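Local coordinates for protein sugar isomerase (Sinorhizobium meliloti, PDB 3QC0) that binds zinc in a xylose isomerase-like TIM barrel and probably isomerises a sugar, at residues Gly68-Pro73 with Asp83-Ala88; His180-Pro185 with Cys206-Pro211. All coordinates share one frame; numbering follows the deposited sequence.

Contact 1 (Gly68-Pro73 with Asp83-Ala88); sequences GFFPAP and DDNRRA
Asn85, on helix 75-94, joins its side-chain amide to the backbone of Gly68, where the third strand of the TIM barrel runs out into the loop leading to that same helix. The contact thus ties a beta-alpha unit of the barrel together chiefly through one buried side chain, whose amide serves both polar backbone groups of Gly68. From CB, which points toward the loop, the chain leads to CG, beside the backbone N of its own residue (chi1 -83°); Asn85 CG lies 3.8 Å from Phe70 CE1. Asn85 OD1 accepts from Gly68 N at 2.7 Å, with the donor tilted modestly from the carbonyl plane. Asn85 ND2 gives one hydrogen to Gly68 O at 2.9 Å; this bond is nearly straight (167°) and uses a lone pair in the carbonyl plane. ND2 also donates to Ala81 O, one turn back on the helix, which helps to fix the rotation of the amide. An alanine here would remove the amide, C=O and NH2 alike, and Gly68 N and O would probably lose these partners, leaving the strand end less firmly held to the helix. The ring of Phe70 lies obliquely beside the amide, its plane turned only 13° from it, and Ile125 of helix 114-135 touches the same ring. Phe70 CE1 comes to 3.5 Å from Asn85 ND2, while Gly68 O sits 4.0 Å above the plane of the Phe70 ring, over its centre.

Contact 2 (His180-Pro185 with Cys206-Pro211); sequences HVWWDP and CDWLVP
Two different first torsions bring the indoles of Trp182 and Trp208 together. In Trp182, CG stands between the backbone N and the carbonyl carbon (chi1 72°), whereas in Trp208 it is anti to the backbone N (chi1 -176°). Both CB atoms point toward the other segment, so the side chains meet across a wide backbone gap, with the CA atoms of Trp182 and Trp208 8.6 Å apart, and cross at about a right angle. The rings meet obliquely: the planes of the five-membered rings are inclined at 40°, their centroids 4.9 Å apart. Trp182 supplies NE1, CE2 and CZ2, which lie over one face of Trp208. Trp182 NE1 is 3.6 Å from Trp208 CE3, and Trp182 CZ2 is 3.9 Å from Trp208 CG. In return, Trp208 CB rests against one face of Trp182, while CB of Trp183 covers the opposite face.

In the fold, the contact links two parts of the TIM barrel: the end of helix 178-181 with the turn after it, and the loop after strand 200-205. Strands 172-177 and 200-205 carry Asp177 and His204, two of the zinc ligands, at or near their C-terminal ends, and the side chain of Trp182 is about 12 Å from the metal. Ala150 of the second subunit packs on Trp208, so Trp208 also lies at the subunit interface.

Each segment has hydrogen bonds of its own. A type I turn from Val181 to Asp184 carries Trp182, and Trp183 NE1 donates back to His180 O at 2.8 Å, from above the carbonyl plane. On the other loop, Trp208 N is bonded to Asp207 OD1, whose carboxylate also accepts from Ile227 N and Gly223 N.

Overall arrangement
Contacts 1 and 2 join different parts of one barrel by different chemistry. They follow in series along the chain, contact 1 closing before contact 2 opens; their centres lie 28 Å apart and their nearest atoms about 10 Å, without touching. Both belong to the same closed eight-stranded parallel barrel: segment 68-73 follows the third strand, 60-68, whereas 180-185 and 206-211 follow the sixth and seventh, 172-177 and 200-205. Contact 1 stays within a single beta-alpha unit, and no other protein chain of the assembly touches it. Contact 2 joins the segments after two adjacent strands that bear zinc ligands, and it reaches the second subunit, placing it between metal site and dimer interface.

Contact 1 (Gly68-Pro73 with Asp83-Ala88)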
loop_
_atom_site.group_PDB
_atom_site.type_symbol
_atom_site.label_atom_id
_atom_site.label_comp_id
_atom_site.label_asym_id
_atom_site.label_seq_id
_atom_site.Cartn_x
_atom_site.Cartn_y
_atom_site.Cartn_z
ATOM N N GLY A 68 -16.581 12.031 1.863
ATOM C CA GLY A 68 -15.541 11.593 2.783
ATOM C C GLY A 68 -14.820 12.756 3.419
ATOM O O GLY A 68 -15.408 13.743 3.811
ATOM N N PHE A 69 -13.493 12.619 3.484
ATOM C CA PHE A 69 -12.604 13.614 4.069
ATOM C C PHE A 69 -13.043 14.064 5.437
ATOM O O PHE A 69 -13.179 15.248 5.719
ATOM C CB PHE A 69 -12.396 14.761 3.052
ATOM C CG PHE A 69 -11.799 14.253 1.789
ATOM C CD1 PHE A 69 -10.458 13.936 1.747
ATOM C CD2 PHE A 69 -12.585 14.010 0.671
ATOM C CE1 PHE A 69 -9.876 13.376 0.582
ATOM C CE2 PHE A 69 -12.017 13.455 -0.472
ATOM C CZ PHE A 69 -10.680 13.141 -0.506
ATOM N N PHE A 70 -13.204 13.070 6.327
ATOM C CA PHE A 70 -13.731 13.323 7.659
ATOM C C PHE A 70 -12.771 13.843 8.731
ATOM O O PHE A 70 -13.148 14.709 9.509
ATOM C CB PHE A 70 -14.424 12.056 8.190
ATOM C CG PHE A 70 -15.604 11.632 7.370
ATOM C CD1 PHE A 70 -16.794 12.328 7.471
ATOM C CD2 PHE A 70 -15.557 10.508 6.566
ATOM C CE1 PHE A 70 -17.876 11.942 6.745
ATOM C CE2 PHE A 70 -16.660 10.109 5.849
ATOM C CZ PHE A 70 -17.823 10.849 5.943
ATOM N N PRO A 71 -11.529 13.317 8.807
ATOM C CA PRO A 71 -10.726 13.767 9.964
ATOM C C PRO A 71 -10.326 15.226 9.869
ATOM O O PRO A 71 -10.051 15.732 8.764
ATOM C CB PRO A 71 -9.509 12.820 9.943
ATOM C CG PRO A 71 -9.957 11.615 9.162
ATOM C CD PRO A 71 -10.899 12.190 8.115
ATOM N N ALA A 72 -10.327 15.897 11.010
ATOM C CA ALA A 72 -9.894 17.292 11.116
ATOM C C ALA A 72 -9.489 17.521 12.547
ATOM O O ALA A 72 -9.934 16.783 13.456
ATOM C CB ALA A 72 -11.014 18.293 10.651
ATOM N N PRO A 73 -8.635 18.525 12.779
ATOM C CA PRO A 73 -8.093 18.736 14.109
ATOM C C PRO A 73 -9.071 19.257 15.142
ATOM O O PRO A 73 -8.739 19.255 16.329
ATOM C CB PRO A 73 -7.000 19.791 13.893
ATOM C CG PRO A 73 -6.857 19.988 12.483
ATOM C CD PRO A 73 -8.038 19.404 11.775
ATOM N N ASP A 83 -20.990 18.135 7.053
ATOM C CA ASP A 83 -21.999 18.907 6.364
ATOM C C ASP A 83 -21.787 18.891 4.862
ATOM O O ASP A 83 -22.776 18.793 4.113
ATOM C CB ASP A 83 -22.143 20.311 6.994
ATOM C CG ASP A 83 -23.588 20.746 7.120
ATOM O OD1 ASP A 83 -24.466 19.930 7.526
ATOM O OD2 ASP A 83 -23.858 21.925 6.797
ATOM N N ASP A 84 -20.521 18.994 4.382
ATOM C CA ASP A 84 -20.232 18.793 2.956
ATOM C C ASP A 84 -20.735 17.475 2.429
ATOM O O ASP A 84 -21.250 17.408 1.315
ATOM C CB ASP A 84 -18.724 18.925 2.613
ATOM C CG ASP A 84 -18.420 18.664 1.129
ATOM O OD1 ASP A 84 -18.931 19.481 0.296
ATOM O OD2 ASP A 84 -17.765 17.619 0.796
ATOM N N ASN A 85 -20.598 16.402 3.226
ATOM C CA ASN A 85 -21.080 15.119 2.809
ATOM C C ASN A 85 -22.606 15.111 2.646
ATOM O O ASN A 85 -23.113 14.408 1.782
ATOM C CB ASN A 85 -20.665 14.029 3.809
ATOM C CG ASN A 85 -19.242 13.524 3.582
ATOM O OD1 ASN A 85 -19.072 12.529 2.877
ATOM N ND2 ASN A 85 -18.230 14.200 4.160
ATOM N N ARG A 86 -23.301 15.884 3.488
ATOM C CA ARG A 86 -24.755 16.011 3.316
ATOM C C ARG A 86 -25.086 16.664 1.975
ATOM O O ARG A 86 -26.014 16.224 1.294
ATOM C CB ARG A 86 -25.379 16.754 4.485
ATOM C CG ARG A 86 -25.239 16.021 5.804
ATOM C CD ARG A 86 -25.902 16.746 6.975
ATOM N NE ARG A 86 -25.706 16.034 8.229
ATOM C CZ ARG A 86 -25.009 16.485 9.275
ATOM N NH1 ARG A 86 -24.368 17.670 9.296
ATOM N NH2 ARG A 86 -24.882 15.693 10.292
ATOM N N ARG A 87 -24.307 17.676 1.574
ATOM C CA ARG A 87 -24.469 18.267 0.257
ATOM C C ARG A 87 -24.192 17.237 -0.852
ATOM O O ARG A 87 -24.909 17.146 -1.832
ATOM C CB ARG A 87 -23.547 19.477 0.085
ATOM C CG ARG A 87 -23.664 20.596 1.103
ATOM C CD ARG A 87 -24.949 21.427 0.942
ATOM N NE ARG A 87 -26.131 20.650 1.327
ATOM C CZ ARG A 87 -26.490 20.366 2.584
ATOM N NH1 ARG A 87 -25.788 20.798 3.629
ATOM N NH2 ARG A 87 -27.555 19.613 2.798
ATOM N N ALA A 88 -23.137 16.425 -0.674
ATOM C CA ALA A 88 -22.815 15.402 -1.615
ATOM C C ALA A 88 -23.953 14.393 -1.767
ATOM O O ALA A 88 -24.246 13.941 -2.864
ATOM C CB ALA A 88 -21.480 14.694 -1.244
#

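Contact 2 (His180-Pro185 with Cys206-Pro211)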
loop_
_atom_site.group_PDB
_atom_site.type_symbol
_atom_site.label_atom_id
_atom_site.label_comp_id
_atom_site.label_asym_id
_atom_site.label_seq_id
_atom_site.Cartn_x
_atom_site.Cartn_y
_atom_site.Cartn_z
ATOM N N HIS A 180 -7.036 -0.283 -5.613
ATOM C CA HIS A 180 -6.812 -0.097 -4.195
ATOM C C HIS A 180 -6.670 -1.410 -3.438
ATOM O O HIS A 180 -6.106 -1.414 -2.322
ATOM C CB HIS A 180 -7.979 0.691 -3.592
ATOM C CG HIS A 180 -8.126 2.054 -4.174
ATOM N ND1 HIS A 180 -7.039 2.878 -4.387
ATOM C CD2 HIS A 180 -9.224 2.750 -4.577
ATOM C CE1 HIS A 180 -7.464 4.011 -4.932
ATOM N NE2 HIS A 180 -8.780 3.958 -5.049
ATOM N N VAL A 181 -7.250 -2.495 -3.986
ATOM C CA VAL A 181 -7.370 -3.752 -3.226
ATOM C C VAL A 181 -6.689 -4.984 -3.832
ATOM O O VAL A 181 -6.638 -6.012 -3.150
ATOM C CB VAL A 181 -8.899 -4.119 -2.983
ATOM C CG1 VAL A 181 -9.677 -2.962 -2.383
ATOM C CG2 VAL A 181 -9.593 -4.617 -4.298
ATOM N N TRP A 182 -6.216 -4.915 -5.082
ATOM C CA TRP A 182 -5.797 -6.119 -5.815
ATOM C C TRP A 182 -4.714 -6.913 -5.061
ATOM O O TRP A 182 -4.647 -8.129 -5.180
ATOM C CB TRP A 182 -5.284 -5.790 -7.212
ATOM C CG TRP A 182 -3.967 -5.129 -7.220
ATOM C CD1 TRP A 182 -3.701 -3.822 -7.036
ATOM C CD2 TRP A 182 -2.694 -5.792 -7.334
ATOM N NE1 TRP A 182 -2.334 -3.610 -7.050
ATOM C CE2 TRP A 182 -1.702 -4.813 -7.245
ATOM C CE3 TRP A 182 -2.338 -7.100 -7.555
ATOM C CZ2 TRP A 182 -0.328 -5.119 -7.339
ATOM C CZ3 TRP A 182 -1.006 -7.427 -7.621
ATOM C CH2 TRP A 182 0.006 -6.429 -7.519
ATOM N N TRP A 183 -3.863 -6.191 -4.340
ATOM C CA TRP A 183 -2.687 -6.724 -3.640
ATOM C C TRP A 183 -3.016 -7.437 -2.348
ATOM O O TRP A 183 -2.185 -8.115 -1.767
ATOM C CB TRP A 183 -1.699 -5.518 -3.356
ATOM C CG TRP A 183 -2.384 -4.581 -2.459
ATOM C CD1 TRP A 183 -3.190 -3.537 -2.848
ATOM C CD2 TRP A 183 -2.530 -4.676 -1.039
ATOM N NE1 TRP A 183 -3.794 -2.978 -1.771
ATOM C CE2 TRP A 183 -3.434 -3.662 -0.647
ATOM C CE3 TRP A 183 -1.961 -5.501 -0.040
ATOM C CZ2 TRP A 183 -3.803 -3.456 0.668
ATOM C CZ3 TRP A 183 -2.340 -5.296 1.262
ATOM C CH2 TRP A 183 -3.253 -4.290 1.609
ATOM N N ASP A 184 -4.239 -7.261 -1.831
ATOM C CA ASP A 184 -4.539 -7.683 -0.473
ATOM C C ASP A 184 -4.517 -9.211 -0.375
ATOM O O ASP A 184 -5.274 -9.888 -1.059
ATOM C CB ASP A 184 -5.909 -7.130 -0.060
ATOM C CG ASP A 184 -6.242 -7.350 1.414
ATOM O OD1 ASP A 184 -5.780 -8.315 2.034
ATOM O OD2 ASP A 184 -6.992 -6.513 1.965
ATOM N N PRO A 185 -3.648 -9.769 0.492
ATOM C CA PRO A 185 -3.559 -11.218 0.545
ATOM C C PRO A 185 -4.851 -11.880 0.980
ATOM O O PRO A 185 -5.008 -13.066 0.695
ATOM C CB PRO A 185 -2.362 -11.484 1.492
ATOM C CG PRO A 185 -2.080 -10.323 2.146
ATOM C CD PRO A 185 -2.645 -9.136 1.353
ATOM N N CYS A 206 -9.505 -0.903 -13.780
ATOM C CA CYS A 206 -8.299 -0.221 -14.272
ATOM C C CYS A 206 -7.204 -1.279 -14.063
ATOM O O CYS A 206 -7.518 -2.452 -13.892
ATOM C CB CYS A 206 -8.000 1.084 -13.530
ATOM S SG CYS A 206 -7.780 0.856 -11.769
ATOM N N ASP A 207 -5.950 -0.872 -14.128
ATOM C CA ASP A 207 -4.886 -1.826 -13.931
ATOM C C ASP A 207 -3.706 -1.220 -13.183
ATOM O O ASP A 207 -3.562 0.013 -13.121
ATOM C CB ASP A 207 -4.414 -2.414 -15.285
ATOM C CG ASP A 207 -4.127 -3.921 -15.216
ATOM O OD1 ASP A 207 -3.763 -4.433 -14.106
ATOM O OD2 ASP A 207 -4.226 -4.610 -16.278
ATOM N N TRP A 208 -2.901 -2.113 -12.614
ATOM C CA TRP A 208 -1.676 -1.769 -11.917
ATOM C C TRP A 208 -0.490 -2.038 -12.823
ATOM O O TRP A 208 -0.225 -3.183 -13.168
ATOM C CB TRP A 208 -1.566 -2.574 -10.596
ATOM C CG TRP A 208 -0.350 -2.146 -9.808
ATOM C CD1 TRP A 208 0.943 -2.595 -9.977
ATOM C CD2 TRP A 208 -0.283 -1.157 -8.774
ATOM N NE1 TRP A 208 1.774 -1.977 -9.084
ATOM C CE2 TRP A 208 1.050 -1.084 -8.341
ATOM C CE3 TRP A 208 -1.216 -0.390 -8.128
ATOM C CZ2 TRP A 208 1.452 -0.220 -7.343
ATOM C CZ3 TRP A 208 -0.824 0.483 -7.156
ATOM C CH2 TRP A 208 0.498 0.541 -6.743
ATOM N N LEU A 209 0.179 -0.967 -13.239
ATOM C CA LEU A 209 1.280 -1.079 -14.201
ATOM C C LEU A 209 2.584 -1.490 -13.540
ATOM O O LEU A 209 2.832 -1.158 -12.392
ATOM C CB LEU A 209 1.450 0.247 -14.949
ATOM C CG LEU A 209 0.240 0.740 -15.756
ATOM C CD1 LEU A 209 0.601 2.133 -16.323
ATOM C CD2 LEU A 209 -0.166 -0.316 -16.807
ATOM N N VAL A 210 3.426 -2.163 -14.328
ATOM C CA VAL A 210 4.796 -2.463 -13.916
ATOM C C VAL A 210 5.760 -1.848 -14.957
ATOM O O VAL A 210 5.825 -2.326 -16.087
ATOM C CB VAL A 210 5.051 -3.990 -13.752
ATOM C CG1 VAL A 210 6.557 -4.272 -13.480
ATOM C CG2 VAL A 210 4.146 -4.567 -12.631
ATOM N N PRO A 211 6.508 -0.811 -14.568
ATOM C CA PRO A 211 6.480 -0.098 -13.298
ATOM C C PRO A 211 5.294 0.855 -13.228
ATOM O O PRO A 211 4.721 1.228 -14.264
ATOM C CB PRO A 211 7.767 0.721 -13.340
ATOM C CG PRO A 211 7.896 1.041 -14.809
ATOM C CD PRO A 211 7.517 -0.226 -15.492
#